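Local coordinates for TCP pilus virulence regulatory protein (Vibrio cholerae serotype O1, PDB 5SUW) that probably acts as an AraC-family transcription activator of cholera virulence genes, joining a ligand-binding cupin-like domain to a helix-turn-helix DNA-binding domain, at residues Y20-L25 against S257-A262; M32-S37 against S56-L61; S227-G232 against E265-L270. All coordinates share one frame; numbering follows the deposited sequence.

Contact 1. Residues Y20-L25 against S257-A262; sequences YIFNNL and STMNVA. With 70G (3-[(1R)-8-methyl-1,2,3,4-tetrahydronaphthalen-1-yl]propanoic acid), chain B.
The backbone O of T258 accepts a hydrogen bond from N23 N at 3.0 Å, nearly straight at 164° at the hydrogen. The same oxygen lies at the edge of the F22 ring and takes a CA-H...O contact from F22 CA. A second such contact runs the other way, from T258 CA to N23 O at 3.3 Å. Strand and helix end are thus joined through their main chains. T258 CG2 stands anti to the backbone N and rests against N23 O and L25 CD1, while T258 OG1 turns back to V254 O in its own helix. Here the edge strand 19-26 of the cupin-like domain meets the C-terminal end of helix 248-259 in the AraC-type domain, so the contact is an interdomain one. Several waters bridge the seam. One water accepts from I21 N at 2.7 Å and donates to M259 O. Another donates to N24 O and to T258 OG1, 2.7 Å from each. M259 has CG beside its backbone N and bends at chi2 (-73°), which brings SD back to the strand; the bend at chi3 sets CE near the F22 ring. M259 SD lies 3.9 Å from L25 CD1 and makes an oblique Met-aromatic contact with the F22 ring. Beyond F22 lies the bound 70G: F22 CZ is 3.4 Å from 70G C03, and Y20 lays a ring face against 70G C16.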
# COMPACT_ATOMS: atom_id res chain seq x y z
N TYR A 20 14.26 -6.81 0.32
CA TYR A 20 12.89 -7.03 -0.11
C TYR A 20 12.73 -6.44 -1.51
O TYR A 20 13.25 -5.36 -1.80
CB TYR A 20 11.92 -6.37 0.87
CG TYR A 20 11.84 -7.07 2.21
CD1 TYR A 20 11.61 -8.43 2.30
CD2 TYR A 20 11.98 -6.36 3.40
CE1 TYR A 20 11.53 -9.07 3.53
CE2 TYR A 20 11.90 -6.98 4.63
CZ TYR A 20 11.68 -8.34 4.69
OH TYR A 20 11.61 -8.98 5.91
N ILE A 21 12.03 -7.16 -2.39
CA ILE A 21 11.88 -6.73 -3.78
C ILE A 21 10.42 -6.90 -4.21
O ILE A 21 9.88 -8.01 -4.16
CB ILE A 21 12.80 -7.50 -4.74
CG1 ILE A 21 14.25 -7.38 -4.30
CG2 ILE A 21 12.66 -6.96 -6.15
CD1 ILE A 21 15.22 -8.19 -5.14
N PHE A 22 9.81 -5.81 -4.66
CA PHE A 22 8.39 -5.79 -4.99
C PHE A 22 8.20 -5.37 -6.44
O PHE A 22 8.75 -4.36 -6.89
CB PHE A 22 7.64 -4.86 -4.05
CG PHE A 22 7.93 -5.12 -2.61
CD1 PHE A 22 7.50 -6.31 -2.00
CD2 PHE A 22 8.68 -4.21 -1.86
CE1 PHE A 22 7.78 -6.59 -0.66
CE2 PHE A 22 8.97 -4.47 -0.51
CZ PHE A 22 8.53 -5.66 0.09
N ASN A 23 7.43 -6.17 -7.17
CA ASN A 23 7.19 -5.90 -8.58
C ASN A 23 5.70 -6.05 -8.85
O ASN A 23 5.11 -7.09 -8.52
CB ASN A 23 8.02 -6.83 -9.47
CG ASN A 23 7.80 -6.56 -10.94
OD1 ASN A 23 7.59 -7.47 -11.73
ND2 ASN A 23 7.81 -5.29 -11.31
N ASN A 24 5.10 -5.01 -9.41
CA ASN A 24 3.66 -4.98 -9.67
C ASN A 24 2.90 -5.26 -8.38
O ASN A 24 1.89 -5.97 -8.37
CB ASN A 24 3.27 -5.94 -10.79
CG ASN A 24 3.79 -5.49 -12.15
OD1 ASN A 24 4.24 -4.35 -12.32
ND2 ASN A 24 3.74 -6.39 -13.13
N LEU A 25 3.40 -4.69 -7.29
CA LEU A 25 2.69 -4.71 -6.03
C LEU A 25 1.58 -3.68 -6.08
O LEU A 25 1.85 -2.47 -6.20
CB LEU A 25 3.64 -4.43 -4.88
CG LEU A 25 3.03 -4.39 -3.49
CD1 LEU A 25 2.41 -5.72 -3.14
CD2 LEU A 25 4.12 -4.02 -2.51
N SER A 257 6.57 -13.78 -8.07
CA SER A 257 6.94 -12.70 -8.97
C SER A 257 6.69 -11.33 -8.34
O SER A 257 7.45 -10.38 -8.60
CB SER A 257 6.17 -12.87 -10.28
OG SER A 257 6.36 -11.76 -11.13
N THR A 258 5.67 -11.21 -7.50
CA THR A 258 5.29 -9.92 -6.93
C THR A 258 6.08 -9.59 -5.67
O THR A 258 6.47 -8.44 -5.45
CB THR A 258 3.79 -9.91 -6.62
OG1 THR A 258 3.07 -10.15 -7.84
CG2 THR A 258 3.35 -8.59 -6.01
N MET A 259 6.33 -10.60 -4.85
CA MET A 259 6.83 -10.41 -3.50
C MET A 259 8.22 -10.96 -3.30
O MET A 259 8.83 -10.70 -2.26
CB MET A 259 5.87 -11.09 -2.49
CG MET A 259 4.45 -10.56 -2.54
SD MET A 259 4.32 -8.90 -1.83
CE MET A 259 4.62 -9.26 -0.09
N ASN A 260 8.74 -11.73 -4.26
CA ASN A 260 10.05 -12.36 -4.16
C ASN A 260 10.14 -13.38 -3.04
O ASN A 260 11.24 -13.81 -2.69
CB ASN A 260 11.17 -11.31 -4.01
CG ASN A 260 12.50 -11.79 -4.55
OD1 ASN A 260 12.56 -12.39 -5.63
ND2 ASN A 260 13.57 -11.54 -3.81
N VAL A 261 9.00 -13.78 -2.45
CA VAL A 261 8.96 -14.84 -1.45
C VAL A 261 7.81 -15.78 -1.77
O VAL A 261 6.80 -15.38 -2.35
CB VAL A 261 8.81 -14.30 -0.00
CG1 VAL A 261 9.91 -13.30 0.32
CG2 VAL A 261 7.42 -13.68 0.20
N ALA A 262 7.96 -17.05 -1.37
CA ALA A 262 6.85 -17.96 -1.63
C ALA A 262 5.71 -17.68 -0.65
O ALA A 262 5.95 -17.20 0.47
CB ALA A 262 7.29 -19.42 -1.52
C10 70G B . 3.09 -6.12 2.75
C11 70G B . 1.65 -5.61 2.67
C14 70G B . 8.31 -3.20 3.36
C15 70G B . 8.98 -4.22 3.94
C01 70G B . 6.67 -7.27 3.32
C02 70G B . 7.21 -5.80 3.32
C03 70G B . 6.53 -4.74 2.72
C04 70G B . 7.08 -3.43 2.73
C05 70G B . 6.38 -2.21 2.09
C06 70G B . 5.03 -2.49 1.42
C07 70G B . 4.87 -3.99 0.98
C08 70G B . 5.19 -4.99 2.03
C09 70G B . 4.07 -4.98 3.02
O12 70G B . 0.89 -5.94 1.65
O13 70G B . 1.20 -4.89 3.50
C16 70G B . 8.43 -5.56 3.93
O HOH W 1 9.76 -9.67 -6.46
O HOH W 2 11.11 -9.41 -1.33
O HOH W 3 9.19 -10.21 -10.41
O HOH W 4 4.51 -9.51 -10.40
O HOH W 5 1.40 -8.52 -9.11

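Contact 2. Residues M32-S37 against S56-L61; sequences MFWIDS and SSIILL. With 70G (3-[(1R)-8-methyl-1,2,3,4-tetrahydronaphthalen-1-yl]propanoic acid), chain B.
S57 O lies 3.2 Å from W34 CB. It also accepts from a water, itself 2.7 Å from the donor I35 N. This water bridges the strands just past their direct pairing. I58 comes next. Its CD1 reaches W34 CB at 3.5 Å and meets the indole obliquely, the two side chains lying side by side. Helices 121-131 and 141-159 cover this face. I59 forms the antiparallel hydrogen-bonded pair with F33. F33 N gives to I59 O and I59 N gives to F33 O, both at 2.8 Å, and the second bond is almost straight at 173°. The I59 side chain points to the other face, where its CB makes a CH-pi contact over the F33 ring, 3.9 Å from the centroid. F33 CG sits between its backbone N and carbonyl carbon (chi1 67°), which swings the ring toward I59. L60 pairs with M32 without hydrogen bonds, and L60 CD2 touches M32 CE at 3.9 Å. L61 closes the series with CD1 at the edge of the F33 ring. These are neighbouring strands in the five-stranded sheet of the cupin-like domain. The F33 ring is packed between I59 and 70G C05, on opposite faces, and L61 CD1 also touches 70G. F33 and L61 offer 70G apolar atoms alone, consistent with a wall for its ring system; the carboxylate is met by lysines.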
# COMPACT_ATOMS: atom_id res chain seq x y z
N MET A 32 1.91 3.06 4.98
CA MET A 32 3.15 3.76 5.27
C MET A 32 4.11 2.82 5.98
O MET A 32 3.69 1.89 6.67
CB MET A 32 2.94 5.04 6.08
CG MET A 32 2.07 4.95 7.28
SD MET A 32 1.54 6.62 7.72
CE MET A 32 0.57 6.97 6.27
N PHE A 33 5.41 3.04 5.76
CA PHE A 33 6.39 2.20 6.43
C PHE A 33 7.65 2.99 6.77
O PHE A 33 7.96 4.02 6.16
CB PHE A 33 6.72 0.93 5.62
CG PHE A 33 7.45 1.17 4.31
CD1 PHE A 33 6.75 1.29 3.11
CD2 PHE A 33 8.84 1.18 4.26
CE1 PHE A 33 7.42 1.45 1.90
CE2 PHE A 33 9.51 1.36 3.06
CZ PHE A 33 8.80 1.48 1.87
N TRP A 34 8.35 2.50 7.78
CA TRP A 34 9.63 3.05 8.18
C TRP A 34 10.43 1.95 8.85
O TRP A 34 9.87 0.95 9.34
CB TRP A 34 9.47 4.24 9.14
CG TRP A 34 8.87 3.84 10.43
CD1 TRP A 34 9.53 3.58 11.60
CD2 TRP A 34 7.48 3.61 10.70
NE1 TRP A 34 8.63 3.21 12.58
CE2 TRP A 34 7.37 3.23 12.05
CE3 TRP A 34 6.31 3.72 9.93
CZ2 TRP A 34 6.14 2.95 12.65
CZ3 TRP A 34 5.10 3.45 10.52
CH2 TRP A 34 5.03 3.06 11.87
N ILE A 35 11.75 2.12 8.82
CA ILE A 35 12.65 1.26 9.57
C ILE A 35 12.85 1.86 10.96
O ILE A 35 12.69 3.07 11.17
CB ILE A 35 14.00 1.09 8.85
CG1 ILE A 35 14.88 2.34 9.04
CG2 ILE A 35 13.77 0.81 7.35
CD1 ILE A 35 16.13 2.35 8.16
N ASP A 36 13.19 1.00 11.92
CA ASP A 36 13.30 1.43 13.31
C ASP A 36 14.72 1.79 13.73
O ASP A 36 14.91 2.38 14.79
CB ASP A 36 12.74 0.34 14.26
CG ASP A 36 13.68 -0.87 14.41
OD1 ASP A 36 14.59 -1.07 13.57
OD2 ASP A 36 13.49 -1.64 15.38
N SER A 37 15.73 1.43 12.93
CA SER A 37 17.12 1.71 13.25
C SER A 37 17.95 1.48 11.99
O SER A 37 17.50 0.84 11.04
CB SER A 37 17.62 0.83 14.40
OG SER A 37 17.50 -0.54 14.07
N SER A 56 14.06 7.92 10.74
CA SER A 56 13.09 9.01 10.74
C SER A 56 12.42 9.21 9.40
O SER A 56 11.61 10.14 9.25
CB SER A 56 13.77 10.31 11.18
OG SER A 56 14.44 10.10 12.42
N SER A 57 12.74 8.38 8.41
CA SER A 57 12.14 8.46 7.09
C SER A 57 10.84 7.67 7.10
O SER A 57 10.84 6.47 7.38
CB SER A 57 13.10 7.90 6.04
OG SER A 57 14.39 8.49 6.14
N ILE A 58 9.73 8.34 6.80
CA ILE A 58 8.43 7.70 6.65
C ILE A 58 8.12 7.63 5.16
O ILE A 58 8.10 8.67 4.48
CB ILE A 58 7.32 8.45 7.41
CG1 ILE A 58 7.64 8.51 8.90
CG2 ILE A 58 6.00 7.73 7.26
CD1 ILE A 58 7.56 7.17 9.60
N ILE A 59 7.90 6.43 4.65
CA ILE A 59 7.58 6.24 3.24
C ILE A 59 6.11 5.90 3.11
O ILE A 59 5.59 5.04 3.82
CB ILE A 59 8.48 5.18 2.58
CG1 ILE A 59 9.91 5.72 2.56
CG2 ILE A 59 8.05 4.93 1.13
CD1 ILE A 59 10.93 4.68 2.76
N LEU A 60 5.43 6.63 2.22
CA LEU A 60 3.99 6.56 2.01
C LEU A 60 3.72 5.98 0.63
O LEU A 60 4.33 6.40 -0.36
CB LEU A 60 3.37 7.95 2.14
CG LEU A 60 3.56 8.63 3.52
CD1 LEU A 60 4.88 9.40 3.71
CD2 LEU A 60 2.35 9.49 3.87
N LEU A 61 2.84 4.99 0.57
CA LEU A 61 2.44 4.37 -0.69
C LEU A 61 0.99 4.72 -0.94
O LEU A 61 0.13 4.48 -0.09
CB LEU A 61 2.64 2.86 -0.66
CG LEU A 61 4.08 2.49 -0.27
CD1 LEU A 61 4.27 0.99 0.01
CD2 LEU A 61 5.04 3.00 -1.35
C10 70G B . 3.09 -6.12 2.75
C11 70G B . 1.65 -5.61 2.67
C14 70G B . 8.31 -3.20 3.36
C15 70G B . 8.98 -4.22 3.94
C01 70G B . 6.67 -7.27 3.32
C02 70G B . 7.21 -5.80 3.32
C03 70G B . 6.53 -4.74 2.72
C04 70G B . 7.08 -3.43 2.73
C05 70G B . 6.38 -2.21 2.09
C06 70G B . 5.03 -2.49 1.42
C07 70G B . 4.87 -3.99 0.98
C08 70G B . 5.19 -4.99 2.03
C09 70G B . 4.07 -4.98 3.02
O12 70G B . 0.89 -5.94 1.65
O13 70G B . 1.20 -4.89 3.50
C16 70G B . 8.43 -5.56 3.93
O HOH W 6 12.65 4.35 7.49

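Contact 3. Residues S227-G232 against E265-L270; sequences SLMKTG and EYLFML. With 70G (3-[(1R)-8-methyl-1,2,3,4-tetrahydronaphthalen-1-yl]propanoic acid), chain B.
K230 leaves its helix with CG anti to the carbonyl carbon (chi1 -62°) and stays extended from there, which carries its amine past Y266 to the bound 70G. Y266 has CG anti to its own backbone N (chi1 178°), and the phenol swings toward the same place. K230 CE then lies 3.7 Å from Y266 OH, the two side chains crossing at a slant. K230 NZ donates to 70G O13 at 2.8 Å and has a second partner in Q8 OE1. The Y266 hydroxyl is hydrogen-bonded to the hydroxyl of Y12, and 70G C01 lies at the edge of the Y266 ring. M229 sets off toward the facing helix. Its SD approaches the edge of the Y266 ring, 3.8 Å from CD2, a Met-aromatic contact in which the sulfur lies near the ring plane. M229 CB is also touched by L267 CD1 at 3.6 Å and by L270 CD1 at 3.7 Å. L270 reaches on to the start of the lysine chain, where its two methyls meet K230 CG. No hydrogen bond joins the two segments directly. The contact packs the end of helix 213-230 against helix 263-270, both in the AraC-type domain, and F251 and F255 of helix 248-259 add to the apolar cluster around M229. Helix 213-230 finishes in a Schellman motif, with G232 at positive phi and G232 N bonded to M229 O at 3.0 Å. K31 NZ is also hydrogen-bonded to 70G. The two lysines would probably favour an ionised ligand carboxylate, and the L270 methyls border the start of the K230 chain while its charged end reaches the acid.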
# COMPACT_ATOMS: atom_id res chain seq x y z
N SER A 227 -4.03 -9.68 2.19
CA SER A 227 -5.01 -9.28 3.19
C SER A 227 -5.60 -10.49 3.91
O SER A 227 -5.79 -10.46 5.13
CB SER A 227 -6.10 -8.44 2.53
OG SER A 227 -6.69 -7.57 3.46
N LEU A 228 -5.89 -11.57 3.17
CA LEU A 228 -6.44 -12.74 3.86
C LEU A 228 -5.39 -13.41 4.74
O LEU A 228 -5.73 -13.93 5.81
CB LEU A 228 -6.99 -13.77 2.88
CG LEU A 228 -8.13 -13.39 1.96
CD1 LEU A 228 -7.87 -14.01 0.60
CD2 LEU A 228 -9.42 -13.91 2.55
N MET A 229 -4.13 -13.43 4.31
CA MET A 229 -3.13 -14.07 5.16
C MET A 229 -3.01 -13.35 6.49
O MET A 229 -2.84 -13.99 7.53
CB MET A 229 -1.79 -14.13 4.44
CG MET A 229 -1.79 -15.09 3.27
SD MET A 229 -0.22 -15.09 2.38
CE MET A 229 -0.75 -15.42 0.70
N LYS A 230 -3.16 -12.01 6.49
CA LYS A 230 -3.02 -11.25 7.73
C LYS A 230 -4.12 -11.57 8.73
O LYS A 230 -3.92 -11.42 9.94
CB LYS A 230 -2.97 -9.75 7.44
CG LYS A 230 -1.79 -9.32 6.57
CD LYS A 230 -2.00 -7.94 6.00
CE LYS A 230 -0.67 -7.24 5.67
NZ LYS A 230 -0.93 -5.89 5.06
N THR A 231 -5.29 -12.02 8.27
CA THR A 231 -6.34 -12.37 9.21
C THR A 231 -6.02 -13.61 10.04
O THR A 231 -6.79 -13.94 10.95
CB THR A 231 -7.67 -12.62 8.48
OG1 THR A 231 -7.63 -13.91 7.86
CG2 THR A 231 -7.91 -11.54 7.43
N GLY A 232 -4.90 -14.28 9.76
CA GLY A 232 -4.59 -15.51 10.44
C GLY A 232 -5.13 -16.74 9.75
O GLY A 232 -5.00 -17.84 10.30
N GLU A 265 6.26 -18.80 2.81
CA GLU A 265 7.28 -18.02 3.49
C GLU A 265 6.69 -16.71 4.01
O GLU A 265 6.96 -16.31 5.15
CB GLU A 265 8.46 -17.76 2.55
CG GLU A 265 9.30 -19.01 2.29
CD GLU A 265 10.20 -18.89 1.07
OE1 GLU A 265 10.04 -17.92 0.29
OE2 GLU A 265 11.07 -19.76 0.89
N TYR A 266 5.87 -16.04 3.20
CA TYR A 266 5.28 -14.79 3.68
C TYR A 266 4.31 -15.04 4.82
O TYR A 266 4.29 -14.29 5.81
CB TYR A 266 4.57 -14.04 2.55
CG TYR A 266 3.92 -12.78 3.05
CD1 TYR A 266 4.66 -11.62 3.22
CD2 TYR A 266 2.57 -12.75 3.36
CE1 TYR A 266 4.08 -10.46 3.69
CE2 TYR A 266 1.97 -11.59 3.83
CZ TYR A 266 2.74 -10.45 4.00
OH TYR A 266 2.18 -9.29 4.47
N LEU A 267 3.47 -16.07 4.69
CA LEU A 267 2.49 -16.35 5.73
C LEU A 267 3.16 -16.55 7.08
O LEU A 267 2.57 -16.21 8.12
CB LEU A 267 1.68 -17.59 5.33
CG LEU A 267 0.53 -18.06 6.22
CD1 LEU A 267 -0.59 -17.03 6.28
CD2 LEU A 267 0.01 -19.39 5.70
N PHE A 268 4.40 -17.05 7.08
CA PHE A 268 5.16 -17.23 8.32
C PHE A 268 5.79 -15.93 8.81
O PHE A 268 5.94 -15.75 10.02
CB PHE A 268 6.23 -18.30 8.10
CG PHE A 268 7.17 -18.47 9.26
CD1 PHE A 268 6.80 -19.26 10.34
CD2 PHE A 268 8.41 -17.87 9.27
CE1 PHE A 268 7.66 -19.44 11.42
CE2 PHE A 268 9.28 -18.03 10.34
CZ PHE A 268 8.91 -18.82 11.41
N MET A 269 6.19 -15.03 7.90
CA MET A 269 6.69 -13.73 8.34
C MET A 269 5.63 -12.97 9.14
O MET A 269 5.97 -12.18 10.02
CB MET A 269 7.15 -12.88 7.14
CG MET A 269 8.45 -13.34 6.52
SD MET A 269 8.69 -12.78 4.82
CE MET A 269 8.22 -11.04 4.91
N LEU A 270 4.35 -13.22 8.85
CA LEU A 270 3.27 -12.64 9.64
C LEU A 270 3.16 -13.31 11.00
O LEU A 270 3.47 -12.70 12.03
CB LEU A 270 1.93 -12.76 8.90
CG LEU A 270 1.83 -12.13 7.53
CD1 LEU A 270 0.55 -12.59 6.87
CD2 LEU A 270 1.89 -10.60 7.62
C10 70G B . 3.09 -6.12 2.75
C11 70G B . 1.65 -5.61 2.67
C14 70G B . 8.31 -3.20 3.36
C15 70G B . 8.98 -4.22 3.94
C01 70G B . 6.67 -7.27 3.32
C02 70G B . 7.21 -5.80 3.32
C03 70G B . 6.53 -4.74 2.72
C04 70G B . 7.08 -3.43 2.73
C05 70G B . 6.38 -2.21 2.09
C06 70G B . 5.03 -2.49 1.42
C07 70G B . 4.87 -3.99 0.98
C08 70G B . 5.19 -4.99 2.03
C09 70G B . 4.07 -4.98 3.02
O12 70G B . 0.89 -5.94 1.65
O13 70G B . 1.20 -4.89 3.50
C16 70G B . 8.43 -5.56 3.93

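Contact 2 is fully buried within the cupin-like domain, while contacts 1 and 3 are only partly buried. Contact 1 joins the two domains, and contact 3 lies within the AraC-type domain. Chemistry follows place: paired strands in contact 2, a water-lined main-chain seam in contact 1, and side-chain packing between helices in contact 3. Contacts 1 and 3 touch each other, with V261 CG2 3.7 Å from Y266 CB and M259 CE near the Y266 ring. Contact 2 touches neither. All three reach 70G: contacts 1 and 2 meet its hydrocarbon part, while contact 3 supplies a lysine to its carboxylate. The ligand therefore lies where both domains contribute residues.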